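Local coordinates for cell wall surface anchor family protein (Streptococcus pneumoniae, PDB 4OQ1), which is the ancillary pilin RrgC, built partly of CnaB domains, and probably serves to fix the pneumococcal pilus to the cell wall, at residues R175-A179 / Y218-E222; K254-G258 / L313-T317; G258-F262 / S337-G341. The protein carries 3 engineered substitutions. All coordinates share one frame. Numbering follows the deposited sequence.

Contact 1 (R175-A179 / Y218-E222). Engineered in segment 175-179: Ala179 (natural residue Glu).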
# COMPACT_ATOMS: atom_id res chain seq x y z
N ARG A 175 -10.94 -8.01 -16.69
CA ARG A 175 -10.81 -8.05 -18.17
C ARG A 175 -9.70 -7.10 -18.63
O ARG A 175 -9.99 -6.19 -19.41
CB ARG A 175 -12.14 -7.61 -18.83
CG ARG A 175 -13.42 -8.19 -18.23
CD ARG A 175 -13.38 -9.70 -18.00
NE ARG A 175 -14.73 -10.29 -18.15
CZ ARG A 175 -15.16 -11.42 -17.58
NH1 ARG A 175 -14.38 -12.15 -16.78
NH2 ARG A 175 -16.41 -11.82 -17.80
N ASP A 176 -8.50 -7.23 -18.03
CA ASP A 176 -7.28 -6.45 -18.35
C ASP A 176 -7.17 -4.99 -17.85
O ASP A 176 -6.08 -4.37 -17.92
CB ASP A 176 -7.01 -6.48 -19.86
CG ASP A 176 -5.53 -6.26 -20.21
OD1 ASP A 176 -4.70 -5.91 -19.34
OD2 ASP A 176 -5.19 -6.45 -21.40
N VAL A 177 -8.26 -4.40 -17.37
CA VAL A 177 -8.27 -2.98 -17.05
C VAL A 177 -8.05 -2.88 -15.55
O VAL A 177 -8.59 -3.70 -14.83
CB VAL A 177 -9.65 -2.45 -17.38
CG1 VAL A 177 -9.93 -1.12 -16.69
CG2 VAL A 177 -9.89 -2.45 -18.89
N SER A 178 -7.32 -1.90 -15.11
CA SER A 178 -7.21 -1.55 -13.68
C SER A 178 -8.57 -1.09 -13.14
O SER A 178 -9.07 0.05 -13.37
CB SER A 178 -6.12 -0.48 -13.48
OG SER A 178 -4.84 -1.04 -13.81
N ALA A 179 -9.25 -2.02 -12.50
CA ALA A 179 -10.64 -1.75 -12.15
C ALA A 179 -10.85 -0.86 -10.90
O ALA A 179 -11.82 -0.13 -10.78
CB ALA A 179 -11.36 -3.07 -11.98
N TYR A 218 -4.70 -9.03 -9.93
CA TYR A 218 -4.20 -7.77 -9.35
C TYR A 218 -2.99 -7.28 -10.17
O TYR A 218 -2.38 -8.03 -10.89
CB TYR A 218 -3.79 -7.94 -7.84
CG TYR A 218 -4.98 -8.24 -6.98
CD1 TYR A 218 -5.35 -9.56 -6.75
CD2 TYR A 218 -5.78 -7.22 -6.47
CE1 TYR A 218 -6.46 -9.86 -6.02
CE2 TYR A 218 -6.95 -7.50 -5.76
CZ TYR A 218 -7.27 -8.84 -5.50
OH TYR A 218 -8.39 -9.14 -4.71
N ARG A 219 -2.62 -6.03 -9.91
CA ARG A 219 -1.48 -5.38 -10.55
C ARG A 219 -0.83 -4.43 -9.52
O ARG A 219 -1.54 -3.62 -8.88
CB ARG A 219 -2.07 -4.63 -11.67
CG ARG A 219 -1.20 -3.87 -12.58
CD ARG A 219 -2.13 -3.57 -13.77
NE ARG A 219 -2.40 -4.66 -14.72
CZ ARG A 219 -3.30 -4.56 -15.71
NH1 ARG A 219 -4.07 -3.51 -15.81
NH2 ARG A 219 -3.52 -5.54 -16.55
N PHE A 220 0.49 -4.58 -9.36
CA PHE A 220 1.28 -3.66 -8.58
C PHE A 220 1.92 -2.62 -9.56
O PHE A 220 2.64 -3.01 -10.47
CB PHE A 220 2.36 -4.39 -7.80
CG PHE A 220 1.91 -5.08 -6.61
CD1 PHE A 220 2.06 -4.51 -5.36
CD2 PHE A 220 1.49 -6.42 -6.67
CE1 PHE A 220 1.67 -5.19 -4.22
CE2 PHE A 220 1.13 -7.11 -5.51
CZ PHE A 220 1.21 -6.49 -4.30
N LYS A 221 1.59 -1.33 -9.40
CA LYS A 221 2.10 -0.28 -10.24
C LYS A 221 3.14 0.52 -9.58
O LYS A 221 2.94 1.01 -8.49
CB LYS A 221 0.97 0.67 -10.68
CG LYS A 221 -0.30 0.00 -11.10
CD LYS A 221 -1.34 1.05 -11.47
CE LYS A 221 -1.01 1.88 -12.69
NZ LYS A 221 -1.12 0.98 -13.87
N GLU A 222 4.30 0.64 -10.23
CA GLU A 222 5.46 1.31 -9.59
C GLU A 222 5.40 2.84 -9.71
O GLU A 222 6.13 3.45 -10.49
CB GLU A 222 6.77 0.79 -10.16
CG GLU A 222 7.96 1.27 -9.41
CD GLU A 222 9.26 0.52 -9.75
OE1 GLU A 222 9.21 -0.48 -10.46
OE2 GLU A 222 10.32 1.03 -9.35
O HOH W 1 -3.06 -0.21 -15.23

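Contact 2 (K254-G258 / L313-T317)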
# COMPACT_ATOMS: atom_id res chain seq x y z
N LYS A 254 19.66 -0.03 -12.20
CA LYS A 254 20.48 0.99 -11.52
C LYS A 254 21.21 1.71 -12.63
O LYS A 254 21.79 1.06 -13.48
CB LYS A 254 21.47 0.34 -10.54
CG LYS A 254 22.23 1.34 -9.73
CD LYS A 254 23.24 0.57 -8.89
CE LYS A 254 23.66 1.38 -7.67
NZ LYS A 254 24.50 2.52 -7.98
N LEU A 255 21.10 3.01 -12.69
CA LEU A 255 21.69 3.82 -13.74
C LEU A 255 22.98 4.45 -13.28
O LEU A 255 23.09 4.93 -12.15
CB LEU A 255 20.77 4.97 -14.18
CG LEU A 255 19.42 4.70 -14.79
CD1 LEU A 255 18.54 5.94 -14.75
CD2 LEU A 255 19.47 4.11 -16.20
N PRO A 256 24.00 4.33 -14.11
CA PRO A 256 25.21 5.06 -13.81
C PRO A 256 24.94 6.61 -13.84
O PRO A 256 23.86 7.11 -14.38
CB PRO A 256 26.15 4.67 -14.96
CG PRO A 256 25.46 3.57 -15.69
CD PRO A 256 23.99 3.86 -15.51
N ARG A 257 25.92 7.37 -13.35
CA ARG A 257 25.83 8.85 -13.36
C ARG A 257 26.99 9.44 -14.15
O ARG A 257 28.07 8.81 -14.27
CB ARG A 257 25.84 9.38 -11.92
CG ARG A 257 24.56 9.12 -11.16
CD ARG A 257 24.75 9.37 -9.67
NE ARG A 257 25.45 8.22 -9.07
CZ ARG A 257 26.72 8.18 -8.70
NH1 ARG A 257 27.53 9.23 -8.83
NH2 ARG A 257 27.20 7.07 -8.17
N GLY A 258 26.78 10.65 -14.69
CA GLY A 258 27.82 11.38 -15.44
C GLY A 258 27.68 12.88 -15.31
O GLY A 258 26.78 13.38 -14.58
N LEU A 313 23.85 12.86 -11.44
CA LEU A 313 22.85 12.85 -12.53
C LEU A 313 22.91 11.60 -13.49
O LEU A 313 23.84 11.30 -14.25
CB LEU A 313 22.91 14.20 -13.25
CG LEU A 313 21.94 14.52 -14.34
CD1 LEU A 313 21.71 16.03 -14.45
CD2 LEU A 313 22.55 13.95 -15.56
N GLU A 314 21.84 10.86 -13.42
CA GLU A 314 21.77 9.59 -14.05
C GLU A 314 21.81 9.71 -15.53
O GLU A 314 21.37 10.71 -16.10
CB GLU A 314 20.47 8.93 -13.58
CG GLU A 314 20.61 8.33 -12.18
CD GLU A 314 20.76 9.28 -10.97
OE1 GLU A 314 20.45 10.49 -11.08
OE2 GLU A 314 21.22 8.81 -9.88
N TYR A 315 22.42 8.74 -16.15
CA TYR A 315 22.31 8.55 -17.54
C TYR A 315 20.89 8.79 -18.06
O TYR A 315 19.93 8.21 -17.56
CB TYR A 315 22.73 7.15 -17.94
CG TYR A 315 24.28 6.95 -17.96
CD1 TYR A 315 25.17 7.88 -17.43
CD2 TYR A 315 24.83 5.82 -18.55
CE1 TYR A 315 26.56 7.66 -17.48
CE2 TYR A 315 26.18 5.60 -18.60
CZ TYR A 315 27.04 6.50 -18.08
OH TYR A 315 28.39 6.21 -18.15
N GLY A 316 20.81 9.52 -19.16
CA GLY A 316 19.52 9.85 -19.75
C GLY A 316 19.60 11.14 -20.52
O GLY A 316 20.68 11.67 -20.67
N THR A 317 18.46 11.63 -20.98
CA THR A 317 18.35 12.84 -21.78
C THR A 317 17.74 13.97 -20.95
O THR A 317 16.75 13.74 -20.20
CB THR A 317 17.52 12.54 -23.00
OG1 THR A 317 18.27 11.62 -23.79
CG2 THR A 317 17.17 13.82 -23.80

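Contact 3 (G258-F262 / S337-G341)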
# COMPACT_ATOMS: atom_id res chain seq x y z
N GLY A 258 26.78 10.65 -14.69
CA GLY A 258 27.82 11.38 -15.44
C GLY A 258 27.68 12.88 -15.31
O GLY A 258 26.78 13.38 -14.58
N ASN A 259 28.60 13.62 -15.97
CA ASN A 259 28.71 15.11 -15.80
C ASN A 259 28.74 15.74 -17.15
O ASN A 259 29.10 15.10 -18.17
CB ASN A 259 29.96 15.52 -15.00
CG ASN A 259 30.20 14.64 -13.79
OD1 ASN A 259 29.28 14.31 -13.07
ND2 ASN A 259 31.45 14.23 -13.58
N VAL A 260 28.41 17.02 -17.18
CA VAL A 260 28.50 17.75 -18.44
C VAL A 260 28.96 19.16 -18.12
O VAL A 260 28.47 19.80 -17.21
CB VAL A 260 27.20 17.81 -19.26
CG1 VAL A 260 27.42 18.47 -20.62
CG2 VAL A 260 26.67 16.43 -19.46
N ASP A 261 29.92 19.61 -18.89
CA ASP A 261 30.47 20.98 -18.77
C ASP A 261 29.91 21.76 -19.89
O ASP A 261 29.95 21.30 -21.02
CB ASP A 261 31.96 20.94 -18.96
CG ASP A 261 32.68 20.45 -17.73
OD1 ASP A 261 32.38 20.94 -16.60
OD2 ASP A 261 33.54 19.56 -17.90
N PHE A 262 29.45 22.94 -19.58
CA PHE A 262 28.96 23.85 -20.58
C PHE A 262 29.75 25.20 -20.61
O PHE A 262 30.31 25.68 -19.59
CB PHE A 262 27.46 24.18 -20.34
CG PHE A 262 26.55 22.99 -20.41
CD1 PHE A 262 26.02 22.60 -21.65
CD2 PHE A 262 26.15 22.41 -19.27
CE1 PHE A 262 25.20 21.53 -21.74
CE2 PHE A 262 25.29 21.32 -19.35
CZ PHE A 262 24.85 20.87 -20.60
N SER A 337 18.97 20.41 -25.62
CA SER A 337 18.99 19.02 -25.25
C SER A 337 20.42 18.50 -25.06
O SER A 337 21.34 18.87 -25.79
CB SER A 337 18.32 18.21 -26.39
OG SER A 337 18.21 16.85 -25.92
N PHE A 338 20.59 17.66 -24.08
CA PHE A 338 21.87 16.98 -23.87
C PHE A 338 21.60 15.64 -23.28
O PHE A 338 20.63 15.46 -22.55
CB PHE A 338 22.87 17.78 -23.02
CG PHE A 338 22.44 18.07 -21.62
CD1 PHE A 338 23.05 17.45 -20.57
CD2 PHE A 338 21.48 18.99 -21.34
CE1 PHE A 338 22.65 17.69 -19.30
CE2 PHE A 338 21.08 19.26 -20.09
CZ PHE A 338 21.70 18.65 -19.02
N THR A 339 22.54 14.71 -23.52
CA THR A 339 22.39 13.27 -23.19
C THR A 339 23.57 12.94 -22.38
O THR A 339 24.68 13.31 -22.73
CB THR A 339 22.32 12.42 -24.47
OG1 THR A 339 21.06 12.67 -25.05
CG2 THR A 339 22.32 10.89 -24.12
N ILE A 340 23.34 12.37 -21.21
CA ILE A 340 24.43 11.81 -20.39
C ILE A 340 24.56 10.30 -20.62
O ILE A 340 23.58 9.59 -20.50
CB ILE A 340 24.16 12.17 -18.97
CG1 ILE A 340 23.99 13.66 -18.92
CG2 ILE A 340 25.25 11.63 -18.04
CD1 ILE A 340 24.55 14.27 -17.70
N GLY A 341 25.77 9.81 -20.88
CA GLY A 341 25.92 8.41 -21.32
C GLY A 341 27.35 7.98 -21.28
O GLY A 341 28.23 8.79 -21.03

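Contact 1 (R175-A179 / Y218-E222)
The charged end of Arg219 dominates this surface contact, which buries 163 Å² in all. Its guanidinium reaches past Ser178 to the turn that precedes strand 177-179 and meets Asp176 twice over. Both terminal nitrogens converge on one carbonyl: NH1 of Arg219 donates to O of Asp176 at 3.0 Å, and NH2 of Arg219 to the same O at 3.1 Å, a bifurcated arrangement with the acceptor near the guanidinium plane. A salt bridge joins them, Arg219 NH2 to Asp176 OD1 at 3.1 Å. The CA-to-CB bond of Asp176 points away from strand 218-222, yet its carboxylate comes back within reach; the residue is poorly ordered, so this ion pair is probably mobile. NE of Arg219 forms a separate salt bridge with Asp237.

The two segments belong to one antiparallel sheet of a CnaB-type, prealbumin-like domain but are not neighbours in it. Strand 167-174 lies between them, pairing with both, and Arg219 spans it by lying over Val171 and Val173. The axes of the short strand segments approach to 8.3 Å and cross at 94°.

Water supplies the second link. OG of Ser178 lies 2.4 Å from the O of water 1, which accepts a hydrogen bond from NZ of Lys221 at 2.7 Å; directly, Ser178 OG and Lys221 NZ are 4.2 Å apart. NZ of Lys221 also forms a salt bridge with Asp235.

Contact 2 (K254-G258 / L313-T317)
Leu313 opens the pairing with its carbonyl: Gly258 N donates to Leu313 O at 3.0 Å, and CA of Arg257 makes a CA-H...O contact with the same Leu313 O at 3.3 Å. Glu314 faces Arg257 across a single beta bridge, their CA atoms 4.2 Å apart. A second CA-H...O contact runs from Glu314 CA to Pro256 O at 3.3 Å. Beside the backbone, Leu255 CD1 packs on Glu314 CB at 3.7 Å, while Arg257 NE and Glu314 OE2, at 4.3 Å, are opposite charges too far apart for a salt bridge.

Segment 254-258 is the linker between two successive prealbumin-like domains of the CnaB type, leaving strand 246-254 of one and entering strand 260-266 of the next. Here it docks on the loop leading into strand 316-322, so the connection is tied to the second domain before its first strand begins.

Tyr315 completes the bridge, its N donating to Pro256 O at 2.8 Å. Its ring then lies against the proline in a CH-pi contact, with Pro256 CB 3.7 Å from the ring centroid and almost on the ring normal. Gly316, where the strand starts, pairs its backbone with Ile340.

Contact 3 (G258-F262 / S337-G341)
Gly258 and Ile340 are the nearest CA pair of the two segments, 6.0 Å apart. Gly258 CA lies 3.7 Å from Ile340 CG2, and a CB on this glycine would point at that methyl and clash with it. The CA-to-CB bond of Asn259 points away, and its OD1 accepts a hydrogen bond from N of Gly312. Val260 is directed inward: its CG2 touches Ile340 CD1 at 3.5 Å and Phe338 CD1 at 3.9 Å, fitting between the two side chains of the opposing strand. Asp261 alternates to the other face, where it forms a salt bridge with Arg309. Phe262 points inward again and drives its edge at the face of Phe338 in a T-shaped stack, with centroids 5.1 Å apart, planes at 85° and Phe262 CZ 3.8 Å from Phe338 CG.

The two strand segments run roughly antiparallel, at 149°, but their axes are 9.6 Å apart and no hydrogen bond joins them. They come from different sheets, 260-266 from that with 307-310 and 350-354, 337-340 from that with 316-322, and face each other across the interior of a CnaB beta sandwich. Leu320 and Val310 add to the same apolar layer. With Val, Ile and two Phe side chains meeting and no polar link across, cohesion between these segments rests on apolar packing and aromatic geometry.

Overall arrangement
Contact 1 closes before contacts 2 and 3 open; these two start from the same stretch. Contact 1 lies within the domain preceding the linker; its centre is about 29 Å from that of contact 2 and about 36 Å from that of contact 3, and its nearest atoms stay about 10 Å and 19 Å away, so it touches neither. Contacts 2 and 3 are continuous, their centres about 10 Å apart. Gly258 belongs to both, pairing with Leu313 in contact 2 and packing on Ile340 in contact 3. Strands 316-322 and 336-340 are sheet neighbours, probably hydrogen-bonded from Gly316 O to Ile340 N at 2.8 Å, and Leu313 and Val260 both touch Ile340.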